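Local coordinates for hypothetical protein (Chlorobium tepidum, PDB 2HR2) that is of unknown function but folds as an all-helical, TPR-like alpha-alpha superhelix, a scaffold that in related proteins often serves protein-protein recognition, at residues Q19-L22 with D28-A31; N33-M38 with F73-H78; E39-M44 with F50-F55; H85-R90 with K99-A104. All coordinates share one frame; numbering follows the deposited sequence.

Contact 1. Residues Q19-L22 with D28-A31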
loop_
_atom_site.group_PDB
_atom_site.type_symbol
_atom_site.label_atom_id
_atom_site.label_comp_id
_atom_site.label_asym_id
_atom_site.label_seq_id
_atom_site.Cartn_x
_atom_site.Cartn_y
_atom_site.Cartn_z
ATOM N N GLN A 19 0.090 1.732 -10.691
ATOM C CA GLN A 19 1.129 0.767 -10.325
ATOM C C GLN A 19 2.407 0.923 -11.154
ATOM O O GLN A 19 3.504 0.790 -10.605
ATOM C CB GLN A 19 0.580 -0.653 -10.377
ATOM C CG GLN A 19 -0.425 -0.918 -9.256
ATOM C CD GLN A 19 -1.249 -2.168 -9.475
ATOM O OE1 GLN A 19 -1.143 -2.830 -10.509
ATOM N NE2 GLN A 19 -2.098 -2.487 -8.505
ATOM N N ARG A 20 2.280 1.199 -12.452
ATOM C CA ARG A 20 3.454 1.430 -13.296
ATOM C C ARG A 20 4.129 2.741 -12.899
ATOM O O ARG A 20 5.358 2.845 -12.904
ATOM C CB ARG A 20 3.099 1.457 -14.790
ATOM C CG ARG A 20 2.521 0.152 -15.315
ATOM C CD ARG A 20 2.670 0.020 -16.828
ATOM N NE ARG A 20 2.151 1.172 -17.565
ATOM C CZ ARG A 20 0.866 1.398 -17.831
ATOM N NH1 ARG A 20 -0.090 0.575 -17.401
ATOM N NH2 ARG A 20 0.534 2.477 -18.516
ATOM N N GLN A 21 3.316 3.733 -12.550
ATOM C CA GLN A 21 3.821 5.037 -12.135
ATOM C C GLN A 21 4.590 4.967 -10.805
ATOM O O GLN A 21 5.567 5.682 -10.626
ATOM C CB GLN A 21 2.672 6.045 -12.085
ATOM C CG GLN A 21 2.188 6.410 -13.478
ATOM C CD GLN A 21 0.852 7.138 -13.515
ATOM O OE1 GLN A 21 -0.001 6.981 -12.635
ATOM N NE2 GLN A 21 0.657 7.926 -14.568
ATOM N N LEU A 22 4.153 4.111 -9.880
ATOM C CA LEU A 22 4.869 3.926 -8.614
ATOM C C LEU A 22 6.266 3.392 -8.895
ATOM O O LEU A 22 7.241 3.884 -8.341
ATOM C CB LEU A 22 4.145 2.960 -7.676
ATOM C CG LEU A 22 2.840 3.422 -7.018
ATOM C CD1 LEU A 22 2.131 2.253 -6.332
ATOM C CD2 LEU A 22 3.088 4.561 -6.031
ATOM N N ASP A 28 3.179 11.692 -7.812
ATOM C CA ASP A 28 2.066 12.631 -7.971
ATOM C C ASP A 28 0.974 12.024 -8.853
ATOM O O ASP A 28 -0.207 12.056 -8.509
ATOM C CB ASP A 28 2.524 13.944 -8.629
ATOM C CG ASP A 28 3.393 14.808 -7.716
ATOM O OD1 ASP A 28 3.034 15.000 -6.537
ATOM O OD2 ASP A 28 4.420 15.339 -8.191
ATOM N N GLU A 29 1.382 11.459 -9.986
ATOM C CA GLU A 29 0.441 10.852 -10.936
ATOM C C GLU A 29 -0.168 9.580 -10.368
ATOM O O GLU A 29 -1.353 9.323 -10.546
ATOM C CB GLU A 29 1.095 10.533 -12.290
ATOM C CG GLU A 29 1.495 11.745 -13.141
ATOM C CD GLU A 29 2.716 12.499 -12.601
ATOM O OE1 GLU A 29 3.295 12.058 -11.578
ATOM O OE2 GLU A 29 3.096 13.535 -13.200
ATOM N N ALA A 30 0.655 8.788 -9.689
ATOM C CA ALA A 30 0.206 7.542 -9.091
ATOM C C ALA A 30 -0.877 7.778 -8.043
ATOM O O ALA A 30 -1.870 7.049 -7.991
ATOM C CB ALA A 30 1.388 6.806 -8.468
ATOM N N ALA A 31 -0.681 8.791 -7.207
ATOM C CA ALA A 31 -1.654 9.121 -6.175
ATOM C C ALA A 31 -2.976 9.516 -6.813
ATOM O O ALA A 31 -4.030 9.056 -6.390
ATOM C CB ALA A 31 -1.140 10.236 -5.295
#
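Q21 meets E29 and A30 where helix 4-24 and helix 27-41 come together beside the short turn that joins them, and the CA atoms of Q21 and A30 are just 5.3 Å apart. Its side chain can be followed outward atom by atom. CB rests against the methyl of A30, with Q21 CB to A30 CB at 3.9 Å. CG lies anti to the carbonyl carbon (chi1 -71°), and from there the extended chain carries the amide past A30 to the backbone of E29. At the amide, Q21 CD comes to 3.6 Å from E29 CB, and NE2 lies close to the same carbon, the two side chains crossing at about a right angle. The E29 chain then bends at chi2 (73°), which takes its carboxylate away from the glutamine. OE1 sits 3.4 Å from E29 O; both atoms are acceptors, so no hydrogen bond joins them. The polar partner of OE1 is instead N33 ND2, further along helix 27-41, a bond consistent with the modelled orientation of the amide. On the inner side of the interface, L22 CD2 packs on A30 CB at 3.7 Å, and the leucine continues inward to E65 and A66 of helix 52-69. A30 thus serves as a small, buried surface touched by two successive residues of the preceding helix. Close approach of consecutive helices over an alanine, with polar side chains toward the outside, is characteristic of the helical hairpins from which TPR-like superhelices are built.

Contact 2. Residues N33-M38 with F73-H78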
loop_
_atom_site.group_PDB
_atom_site.type_symbol
_atom_site.label_atom_id
_atom_site.label_comp_id
_atom_site.label_asym_id
_atom_site.label_seq_id
_atom_site.Cartn_x
_atom_site.Cartn_y
_atom_site.Cartn_z
ATOM N N ASN A 33 -4.133 8.715 -9.821
ATOM C CA ASN A 33 -4.758 7.538 -10.441
ATOM C C ASN A 33 -5.367 6.548 -9.446
ATOM O O ASN A 33 -6.353 5.890 -9.773
ATOM C CB ASN A 33 -3.787 6.809 -11.372
ATOM C CG ASN A 33 -3.675 7.462 -12.731
ATOM O OD1 ASN A 33 -4.633 8.032 -13.239
ATOM N ND2 ASN A 33 -2.510 7.349 -13.343
ATOM N N CYS A 34 -4.781 6.421 -8.256
ATOM C CA CYS A 34 -5.356 5.565 -7.215
ATOM C C CYS A 34 -6.685 6.121 -6.734
ATOM O O CYS A 34 -7.645 5.372 -6.566
ATOM C CB CYS A 34 -4.425 5.441 -6.017
ATOM S SG CYS A 34 -2.942 4.504 -6.347
ATOM N N ARG A 35 -6.733 7.428 -6.494
ATOM C CA ARG A 35 -7.965 8.074 -6.071
ATOM C C ARG A 35 -8.999 7.977 -7.191
ATOM O O ARG A 35 -10.177 7.720 -6.934
ATOM C CB ARG A 35 -7.739 9.542 -5.726
ATOM C CG ARG A 35 -6.744 9.833 -4.610
ATOM C CD ARG A 35 -6.710 11.335 -4.361
ATOM N NE ARG A 35 -5.430 11.842 -3.861
ATOM C CZ ARG A 35 -5.025 11.842 -2.593
ATOM N NH1 ARG A 35 -5.767 11.314 -1.625
ATOM N NH2 ARG A 35 -3.841 12.363 -2.290
ATOM N N ARG A 36 -8.553 8.173 -8.431
ATOM C CA ARG A 36 -9.447 8.101 -9.585
ATOM C C ARG A 36 -10.026 6.693 -9.744
ATOM O O ARG A 36 -11.200 6.540 -10.067
ATOM C CB ARG A 36 -8.731 8.535 -10.865
ATOM C CG ARG A 36 -9.667 8.655 -12.066
ATOM C CD ARG A 36 -9.026 9.387 -13.244
ATOM N NE ARG A 36 -7.925 8.647 -13.857
ATOM C CZ ARG A 36 -8.062 7.633 -14.710
ATOM N NH1 ARG A 36 -9.260 7.181 -15.059
ATOM N NH2 ARG A 36 -6.985 7.039 -15.208
ATOM N N ALA A 37 -9.202 5.678 -9.502
ATOM C CA ALA A 37 -9.643 4.288 -9.598
ATOM C C ALA A 37 -10.771 3.988 -8.611
ATOM O O ALA A 37 -11.728 3.295 -8.958
ATOM C CB ALA A 37 -8.480 3.337 -9.374
HETATM N N MSE A 38 -10.659 4.503 -7.387
HETATM C CA MSE A 38 -11.707 4.317 -6.382
HETATM C C MSE A 38 -12.962 5.105 -6.714
HETATM O O MSE A 38 -14.072 4.603 -6.540
HETATM C CB MSE A 38 -11.218 4.714 -4.993
HETATM C CG MSE A 38 -10.249 3.711 -4.404
HETATM SE SE MSE A 38 -9.587 4.179 -2.603
HETATM C CE MSE A 38 -8.300 5.691 -3.088
ATOM N N PHE A 73 3.342 12.434 4.805
ATOM C CA PHE A 73 3.185 11.333 5.754
ATOM C C PHE A 73 1.849 11.208 6.477
ATOM O O PHE A 73 1.417 10.087 6.767
ATOM C CB PHE A 73 4.326 11.350 6.773
ATOM C CG PHE A 73 5.692 11.216 6.153
ATOM C CD1 PHE A 73 6.048 10.062 5.468
ATOM C CD2 PHE A 73 6.630 12.235 6.277
ATOM C CE1 PHE A 73 7.311 9.925 4.902
ATOM C CE2 PHE A 73 7.894 12.108 5.718
ATOM C CZ PHE A 73 8.236 10.949 5.029
ATOM N N ASP A 74 1.200 12.325 6.781
ATOM C CA ASP A 74 -0.077 12.258 7.477
ATOM C C ASP A 74 -1.114 11.542 6.603
ATOM O O ASP A 74 -1.774 10.610 7.061
ATOM C CB ASP A 74 -0.560 13.644 7.886
ATOM C CG ASP A 74 -1.625 13.596 8.974
ATOM O OD1 ASP A 74 -1.966 12.490 9.455
ATOM O OD2 ASP A 74 -2.116 14.676 9.363
ATOM N N GLU A 75 -1.234 11.960 5.346
ATOM C CA GLU A 75 -2.170 11.326 4.416
ATOM C C GLU A 75 -1.771 9.885 4.115
ATOM O O GLU A 75 -2.630 9.026 3.930
ATOM C CB GLU A 75 -2.276 12.123 3.114
ATOM C CG GLU A 75 -2.850 13.535 3.280
ATOM C CD GLU A 75 -2.953 14.306 1.962
ATOM O OE1 GLU A 75 -2.666 13.724 0.886
ATOM O OE2 GLU A 75 -3.331 15.501 2.009
ATOM N N ALA A 76 -0.467 9.627 4.053
ATOM C CA ALA A 76 0.050 8.281 3.796
ATOM C C ALA A 76 -0.357 7.316 4.903
ATOM O O ALA A 76 -0.812 6.202 4.629
ATOM C CB ALA A 76 1.569 8.308 3.652
ATOM N N LEU A 77 -0.201 7.756 6.148
ATOM C CA LEU A 77 -0.553 6.946 7.304
ATOM C C LEU A 77 -2.016 6.530 7.266
ATOM O O LEU A 77 -2.336 5.364 7.500
ATOM C CB LEU A 77 -0.266 7.722 8.596
ATOM C CG LEU A 77 -0.575 7.030 9.924
ATOM C CD1 LEU A 77 0.129 5.693 10.025
ATOM C CD2 LEU A 77 -0.166 7.926 11.071
ATOM N N HIS A 78 -2.896 7.482 6.966
ATOM C CA HIS A 78 -4.331 7.196 6.912
ATOM C C HIS A 78 -4.705 6.246 5.779
ATOM O O HIS A 78 -5.561 5.383 5.955
ATOM C CB HIS A 78 -5.167 8.477 6.946
ATOM C CG HIS A 78 -5.290 9.036 8.332
ATOM N ND1 HIS A 78 -6.282 8.639 9.206
ATOM C CD2 HIS A 78 -4.503 9.893 9.025
ATOM C CE1 HIS A 78 -6.125 9.256 10.362
ATOM N NE2 HIS A 78 -5.051 10.023 10.280
#
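R35 and E75 reach toward each other from helix 27-41 and helix 73-90, and their charged ends alone make the contact. The backbones are far apart: the nearest CA atoms, those of R35 and E75, are separated by 12.4 Å. Both side chains bridge that distance by being extended. In R35 the chain runs straight from CG to NE, with CG anti to the carbonyl carbon; in E75 it is stretched out beyond CG (chi2 -180°). The two chains cross at about a right angle rather than lining up. Their flat ends are turned just as sharply, with the guanidinium and carboxylate planes 82° apart. E75 OE1 lies at the edge of the guanidinium, near its plane, and meets NH2 singly instead of forming a two-pronged pair. R35 NH2 to E75 OE1 measures 3.6 Å, a long salt bridge with no hydrogen bond across the segments. The neighbouring arginine turns elsewhere: R36 NH2 donates to N33 OD1 within the same helix at 3.2 Å, approaching from above the carbonyl plane, and a weak bond from R36 NE goes to the same oxygen. Helix 52-69 lies between the two in sequence; E75 touches its L67, and M38, farther along helix 27-41, packs on C59 and H60. With two exposed side chains and only 42 Å² buried, the chemistry is that of a surface ion pair: opposite charges on two helices not consecutive in the chain, a loose electrostatic link whose strength is likely reduced by solvent screening and by its length.

Contact 3. Residues E39-M44 with F50-F55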
loop_
_atom_site.group_PDB
_atom_site.type_symbol
_atom_site.label_atom_id
_atom_site.label_comp_id
_atom_site.label_asym_id
_atom_site.label_seq_id
_atom_site.Cartn_x
_atom_site.Cartn_y
_atom_site.Cartn_z
ATOM N N GLU A 39 -12.785 6.339 -7.180
ATOM C CA GLU A 39 -13.910 7.179 -7.568
ATOM C C GLU A 39 -14.764 6.462 -8.613
ATOM O O GLU A 39 -15.993 6.468 -8.522
ATOM C CB GLU A 39 -13.394 8.514 -8.105
ATOM C CG GLU A 39 -14.471 9.558 -8.396
ATOM C CD GLU A 39 -13.888 10.940 -8.697
ATOM O OE1 GLU A 39 -12.641 11.087 -8.696
ATOM O OE2 GLU A 39 -14.681 11.883 -8.925
ATOM N N ILE A 40 -14.107 5.826 -9.580
ATOM C CA ILE A 40 -14.791 5.075 -10.630
ATOM C C ILE A 40 -15.456 3.818 -10.076
ATOM O O ILE A 40 -16.596 3.518 -10.419
ATOM C CB ILE A 40 -13.816 4.673 -11.770
ATOM C CG1 ILE A 40 -13.322 5.914 -12.514
ATOM C CG2 ILE A 40 -14.502 3.735 -12.767
ATOM C CD1 ILE A 40 -12.170 5.660 -13.462
ATOM N N SER A 41 -14.741 3.083 -9.229
ATOM C CA SER A 41 -15.279 1.847 -8.661
ATOM C C SER A 41 -16.546 2.086 -7.842
ATOM O O SER A 41 -17.436 1.237 -7.819
ATOM C CB SER A 41 -14.249 1.122 -7.791
ATOM O OG SER A 41 -14.074 1.778 -6.549
ATOM N N HIS A 42 -16.631 3.240 -7.183
ATOM C CA HIS A 42 -17.810 3.571 -6.377
ATOM C C HIS A 42 -18.986 4.177 -7.158
ATOM O O HIS A 42 -19.984 4.548 -6.551
ATOM C CB HIS A 42 -17.419 4.443 -5.180
ATOM C CG HIS A 42 -16.533 3.737 -4.204
ATOM N ND1 HIS A 42 -15.228 4.112 -3.970
ATOM C CD2 HIS A 42 -16.750 2.640 -3.440
ATOM C CE1 HIS A 42 -14.688 3.297 -3.082
ATOM N NE2 HIS A 42 -15.590 2.392 -2.748
ATOM N N THR A 43 -18.876 4.273 -8.484
ATOM C CA THR A 43 -19.984 4.753 -9.319
ATOM C C THR A 43 -20.791 3.582 -9.878
ATOM O O THR A 43 -21.761 3.789 -10.611
ATOM C CB THR A 43 -19.508 5.592 -10.539
ATOM O OG1 THR A 43 -18.822 4.752 -11.478
ATOM C CG2 THR A 43 -18.609 6.743 -10.112
HETATM N N MSE A 44 -20.386 2.356 -9.551
HETATM C CA MSE A 44 -21.087 1.166 -10.014
HETATM C C MSE A 44 -22.357 0.956 -9.216
HETATM O O MSE A 44 -22.419 1.348 -8.050
HETATM C CB MSE A 44 -20.216 -0.081 -9.818
HETATM C CG MSE A 44 -19.164 -0.318 -10.870
HETATM SE SE MSE A 44 -18.078 -1.892 -10.432
HETATM C CE MSE A 44 -16.449 -1.105 -9.992
ATOM N N PHE A 50 -18.512 -7.235 -7.973
ATOM C CA PHE A 50 -17.197 -6.606 -7.938
ATOM C C PHE A 50 -16.690 -6.663 -6.498
ATOM O O PHE A 50 -17.468 -6.476 -5.562
ATOM C CB PHE A 50 -17.322 -5.157 -8.400
ATOM C CG PHE A 50 -16.025 -4.447 -8.528
ATOM C CD1 PHE A 50 -15.268 -4.584 -9.671
ATOM C CD2 PHE A 50 -15.571 -3.615 -7.519
ATOM C CE1 PHE A 50 -14.073 -3.923 -9.803
ATOM C CE2 PHE A 50 -14.377 -2.947 -7.642
ATOM C CZ PHE A 50 -13.625 -3.098 -8.789
ATOM N N ASP A 51 -15.400 -6.930 -6.316
ATOM C CA ASP A 51 -14.815 -7.004 -4.977
ATOM C C ASP A 51 -14.373 -5.608 -4.523
ATOM O O ASP A 51 -13.199 -5.264 -4.618
ATOM C CB ASP A 51 -13.637 -7.989 -4.973
ATOM C CG ASP A 51 -13.030 -8.190 -3.589
ATOM O OD1 ASP A 51 -13.629 -7.760 -2.579
ATOM O OD2 ASP A 51 -11.944 -8.792 -3.509
ATOM N N HIS A 52 -15.322 -4.816 -4.024
ATOM C CA HIS A 52 -15.033 -3.450 -3.565
ATOM C C HIS A 52 -14.052 -3.386 -2.403
ATOM O O HIS A 52 -13.169 -2.533 -2.392
ATOM C CB HIS A 52 -16.315 -2.709 -3.165
ATOM C CG HIS A 52 -17.151 -2.268 -4.325
ATOM N ND1 HIS A 52 -18.172 -3.035 -4.845
ATOM C CD2 HIS A 52 -17.120 -1.133 -5.062
ATOM C CE1 HIS A 52 -18.733 -2.394 -5.853
ATOM N NE2 HIS A 52 -18.113 -1.237 -6.006
ATOM N N ALA A 53 -14.213 -4.273 -1.427
ATOM C CA ALA A 53 -13.340 -4.293 -0.259
ATOM C C ALA A 53 -11.879 -4.517 -0.655
ATOM O O ALA A 53 -10.988 -3.770 -0.239
ATOM C CB ALA A 53 -13.797 -5.361 0.715
ATOM N N GLY A 54 -11.653 -5.545 -1.471
ATOM C CA GLY A 54 -10.317 -5.874 -1.955
ATOM C C GLY A 54 -9.747 -4.822 -2.885
ATOM O O GLY A 54 -8.590 -4.445 -2.754
ATOM N N PHE A 55 -10.562 -4.343 -3.817
ATOM C CA PHE A 55 -10.117 -3.335 -4.762
ATOM C C PHE A 55 -9.729 -2.037 -4.056
ATOM O O PHE A 55 -8.697 -1.446 -4.376
ATOM C CB PHE A 55 -11.188 -3.070 -5.812
ATOM C CG PHE A 55 -10.737 -2.159 -6.911
ATOM C CD1 PHE A 55 -9.961 -2.646 -7.949
ATOM C CD2 PHE A 55 -11.083 -0.818 -6.910
ATOM C CE1 PHE A 55 -9.539 -1.817 -8.964
ATOM C CE2 PHE A 55 -10.665 0.022 -7.927
ATOM C CZ PHE A 55 -9.892 -0.478 -8.954
#
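The terminal methyl of M44 lies over one face of the F50 ring. M44, a selenomethionine, sets CE 3.4 Å from the centroid of the F50 ring and 1° off the ring normal, a CH-pi contact over the centre of that face. SE follows at 4.2 Å from the same centroid, still over the face, which makes this a Met-aromatic contact as well. The polar counterpart is the bond from H52 NE2 to S41 O, 3.1 Å long with an N-H...acceptor angle of 142°. The oxygen lies close to the plane of the imidazole, whereas the donor stands above the carbonyl plane. Also in this first shell, S41 CB packs on F55 CE2 at 3.8 Å, and the H42 and H52 rings are near parallel (22°) but slid so far apart that they hardly overlap. Around them lies a second shell. F50 CD2 lies over the face of H52, and F50 CZ over that of F55, so one phenylalanine links both neighbours. The S41 hydroxyl bonds to M38 O, one turn back, while I40 O accepts from both the amide and the hydroxyl of T43 where helix 27-41 gives way to a type I turn, S41 to M44. At the start of helix 52-69, D51 is the N-cap, its OD1 taking the G54 amide at 3.2 Å. Farther out, helix 4-24 packs on this junction through E7 and V8 against M44 and A11 against F55, while Y86 of helix 73-90 packs against D51 and A53.

Contact 4. Residues H85-R90 with K99-A104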
loop_
_atom_site.group_PDB
_atom_site.type_symbol
_atom_site.label_atom_id
_atom_site.label_comp_id
_atom_site.label_asym_id
_atom_site.label_seq_id
_atom_site.Cartn_x
_atom_site.Cartn_y
_atom_site.Cartn_z
ATOM N N HIS A 85 -6.712 -2.331 7.474
ATOM C CA HIS A 85 -7.988 -2.717 8.085
ATOM C C HIS A 85 -8.559 -3.923 7.333
ATOM O O HIS A 85 -9.155 -4.809 7.936
ATOM C CB HIS A 85 -8.983 -1.547 8.073
ATOM C CG HIS A 85 -10.289 -1.846 8.749
ATOM N ND1 HIS A 85 -10.446 -1.805 10.119
ATOM C CD2 HIS A 85 -11.503 -2.166 8.243
ATOM C CE1 HIS A 85 -11.696 -2.102 10.429
ATOM N NE2 HIS A 85 -12.359 -2.323 9.309
ATOM N N TYR A 86 -8.358 -3.949 6.016
ATOM C CA TYR A 86 -8.795 -5.065 5.178
ATOM C C TYR A 86 -7.850 -6.265 5.278
ATOM O O TYR A 86 -8.298 -7.390 5.489
ATOM C CB TYR A 86 -8.912 -4.624 3.712
ATOM C CG TYR A 86 -9.260 -5.750 2.758
ATOM C CD1 TYR A 86 -10.573 -6.187 2.616
ATOM C CD2 TYR A 86 -8.274 -6.373 1.993
ATOM C CE1 TYR A 86 -10.897 -7.218 1.744
ATOM C CE2 TYR A 86 -8.588 -7.405 1.117
ATOM C CZ TYR A 86 -9.903 -7.821 0.999
ATOM O OH TYR A 86 -10.230 -8.837 0.133
ATOM N N PHE A 87 -6.549 -6.026 5.116
ATOM C CA PHE A 87 -5.569 -7.118 5.134
ATOM C C PHE A 87 -5.497 -7.880 6.460
ATOM O O PHE A 87 -5.274 -9.090 6.460
ATOM C CB PHE A 87 -4.170 -6.635 4.734
ATOM C CG PHE A 87 -4.059 -6.194 3.299
ATOM C CD1 PHE A 87 -4.337 -7.074 2.263
ATOM C CD2 PHE A 87 -3.617 -4.919 2.983
ATOM C CE1 PHE A 87 -4.218 -6.673 0.943
ATOM C CE2 PHE A 87 -3.492 -4.514 1.662
ATOM C CZ PHE A 87 -3.791 -5.393 0.642
ATOM N N ASN A 88 -5.677 -7.191 7.582
ATOM C CA ASN A 88 -5.653 -7.870 8.874
ATOM C C ASN A 88 -6.866 -8.789 9.044
ATOM O O ASN A 88 -6.778 -9.801 9.737
ATOM C CB ASN A 88 -5.550 -6.865 10.026
ATOM C CG ASN A 88 -4.209 -6.131 10.052
ATOM O OD1 ASN A 88 -3.246 -6.514 9.376
ATOM N ND2 ASN A 88 -4.145 -5.071 10.843
ATOM N N ARG A 89 -7.979 -8.454 8.392
ATOM C CA ARG A 89 -9.197 -9.262 8.464
ATOM C C ARG A 89 -9.242 -10.372 7.407
ATOM O O ARG A 89 -9.357 -11.546 7.758
ATOM C CB ARG A 89 -10.440 -8.374 8.325
ATOM N N ARG A 90 -9.134 -10.005 6.128
ATOM C CA ARG A 90 -9.258 -10.971 5.015
ATOM C C ARG A 90 -8.001 -11.164 4.156
ATOM O O ARG A 90 -8.090 -11.698 3.049
ATOM C CB ARG A 90 -10.428 -10.556 4.095
ATOM C CG ARG A 90 -11.808 -10.517 4.766
ATOM C CD ARG A 90 -12.919 -10.174 3.766
ATOM N N LYS A 99 1.930 -9.146 -1.405
ATOM C CA LYS A 99 2.912 -8.124 -1.769
ATOM C C LYS A 99 2.395 -6.728 -1.415
ATOM O O LYS A 99 3.155 -5.875 -0.954
ATOM C CB LYS A 99 3.264 -8.207 -3.258
ATOM C CG LYS A 99 3.975 -9.500 -3.624
ATOM C CD LYS A 99 4.451 -9.528 -5.062
ATOM C CE LYS A 99 3.320 -9.592 -6.072
ATOM N NZ LYS A 99 3.877 -9.632 -7.459
ATOM N N LEU A 100 1.102 -6.499 -1.628
ATOM C CA LEU A 100 0.489 -5.220 -1.273
ATOM C C LEU A 100 0.299 -5.085 0.245
ATOM O O LEU A 100 0.322 -3.974 0.764
ATOM C CB LEU A 100 -0.833 -5.012 -2.020
ATOM C CG LEU A 100 -0.716 -4.837 -3.541
ATOM C CD1 LEU A 100 -2.087 -4.779 -4.202
ATOM C CD2 LEU A 100 0.091 -3.589 -3.893
ATOM N N TRP A 101 0.106 -6.204 0.945
ATOM C CA TRP A 101 -0.024 -6.187 2.403
ATOM C C TRP A 101 1.298 -5.667 2.970
ATOM O O TRP A 101 1.314 -4.707 3.739
ATOM C CB TRP A 101 -0.282 -7.596 2.944
ATOM C CG TRP A 101 -0.717 -7.685 4.392
ATOM C CD1 TRP A 101 -0.643 -6.711 5.352
ATOM C CD2 TRP A 101 -1.184 -8.863 5.062
ATOM N NE1 TRP A 101 -1.102 -7.194 6.554
ATOM C CE2 TRP A 101 -1.428 -8.514 6.406
ATOM C CE3 TRP A 101 -1.445 -10.175 4.646
ATOM C CZ2 TRP A 101 -1.915 -9.423 7.335
ATOM C CZ3 TRP A 101 -1.933 -11.078 5.571
ATOM C CH2 TRP A 101 -2.162 -10.699 6.901
ATOM N N ILE A 102 2.400 -6.303 2.565
ATOM C CA ILE A 102 3.739 -5.931 3.016
ATOM C C ILE A 102 4.024 -4.465 2.695
ATOM O O ILE A 102 4.573 -3.738 3.524
ATOM C CB ILE A 102 4.829 -6.856 2.398
ATOM C CG1 ILE A 102 4.696 -8.278 2.955
ATOM C CG2 ILE A 102 6.242 -6.326 2.706
ATOM C CD1 ILE A 102 5.599 -9.299 2.305
ATOM N N SER A 103 3.639 -4.040 1.497
ATOM C CA SER A 103 3.803 -2.654 1.070
ATOM C C SER A 103 3.111 -1.679 2.026
ATOM O O SER A 103 3.686 -0.662 2.407
ATOM C CB SER A 103 3.242 -2.481 -0.348
ATOM O OG SER A 103 3.215 -1.118 -0.741
ATOM N N ALA A 104 1.874 -1.993 2.402
ATOM C CA ALA A 104 1.100 -1.144 3.306
ATOM C C ALA A 104 1.732 -1.037 4.692
ATOM O O ALA A 104 1.716 0.033 5.301
ATOM C CB ALA A 104 -0.324 -1.659 3.417
#
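Two consecutive helices, 73-90 and 97-114, form a hairpin whose interface at this end is made chiefly by F87 and W101. Over the short segments the axes come within 10.3 Å and their directions differ by 131°, so they run roughly antiparallel with a wide splay. The two aromatic side chains lie alongside one another, pointing opposite ways. Their planes are only 14° apart, but the F87 ring and the five-membered ring of W101 have centroids 5.0 Å apart, offset so far that little of one ring covers the other. Over one face of each ring stands an aliphatic carbon of the other residue: F87 CB is 3.5 Å from the centroid of the five-membered ring, almost on its normal, while W101 CA lies 3.9 Å from the F87 centroid. With CG anti to the backbone N (chi1 -168°), the indole is laid alongside helix 73-90, and its six-membered part passes under F87 O, which is 3.5 Å from W101 CZ2. N88 OD1 comes obliquely to the indole, 3.6 Å from W101 NE1, without a hydrogen bond. L100 CB adds an apolar contact with F87 CZ, and its side chain goes on to F58 of helix 52-69. Consecutive helices packed as a splayed, roughly antiparallel pair are the repeating element of an alpha-alpha superhelix.

In the fold
All four contacts join helices within one alpha-alpha superhelix. Contacts 1, 2 and 3 follow one another along helix 27-41. Contacts 1 and 2, with centres 11 Å apart, are tied by the probable hydrogen bond Q21 OE1 to N33 ND2, 2.6 Å. Contact 3 is nested within the loop that contact 2 closes, and the two touch where A37 O packs 3.6 Å from F55 CE2. Contact 4 meets contact 3 through Y86, whose CZ lies 3.6 Å from G54 CA, though the centres are about 17 Å apart. Contacts 1 and 4 do not touch, their nearest atoms being about 5 Å apart. S103 in contact 4 binds a glycerol, probably from the crystallisation liquor.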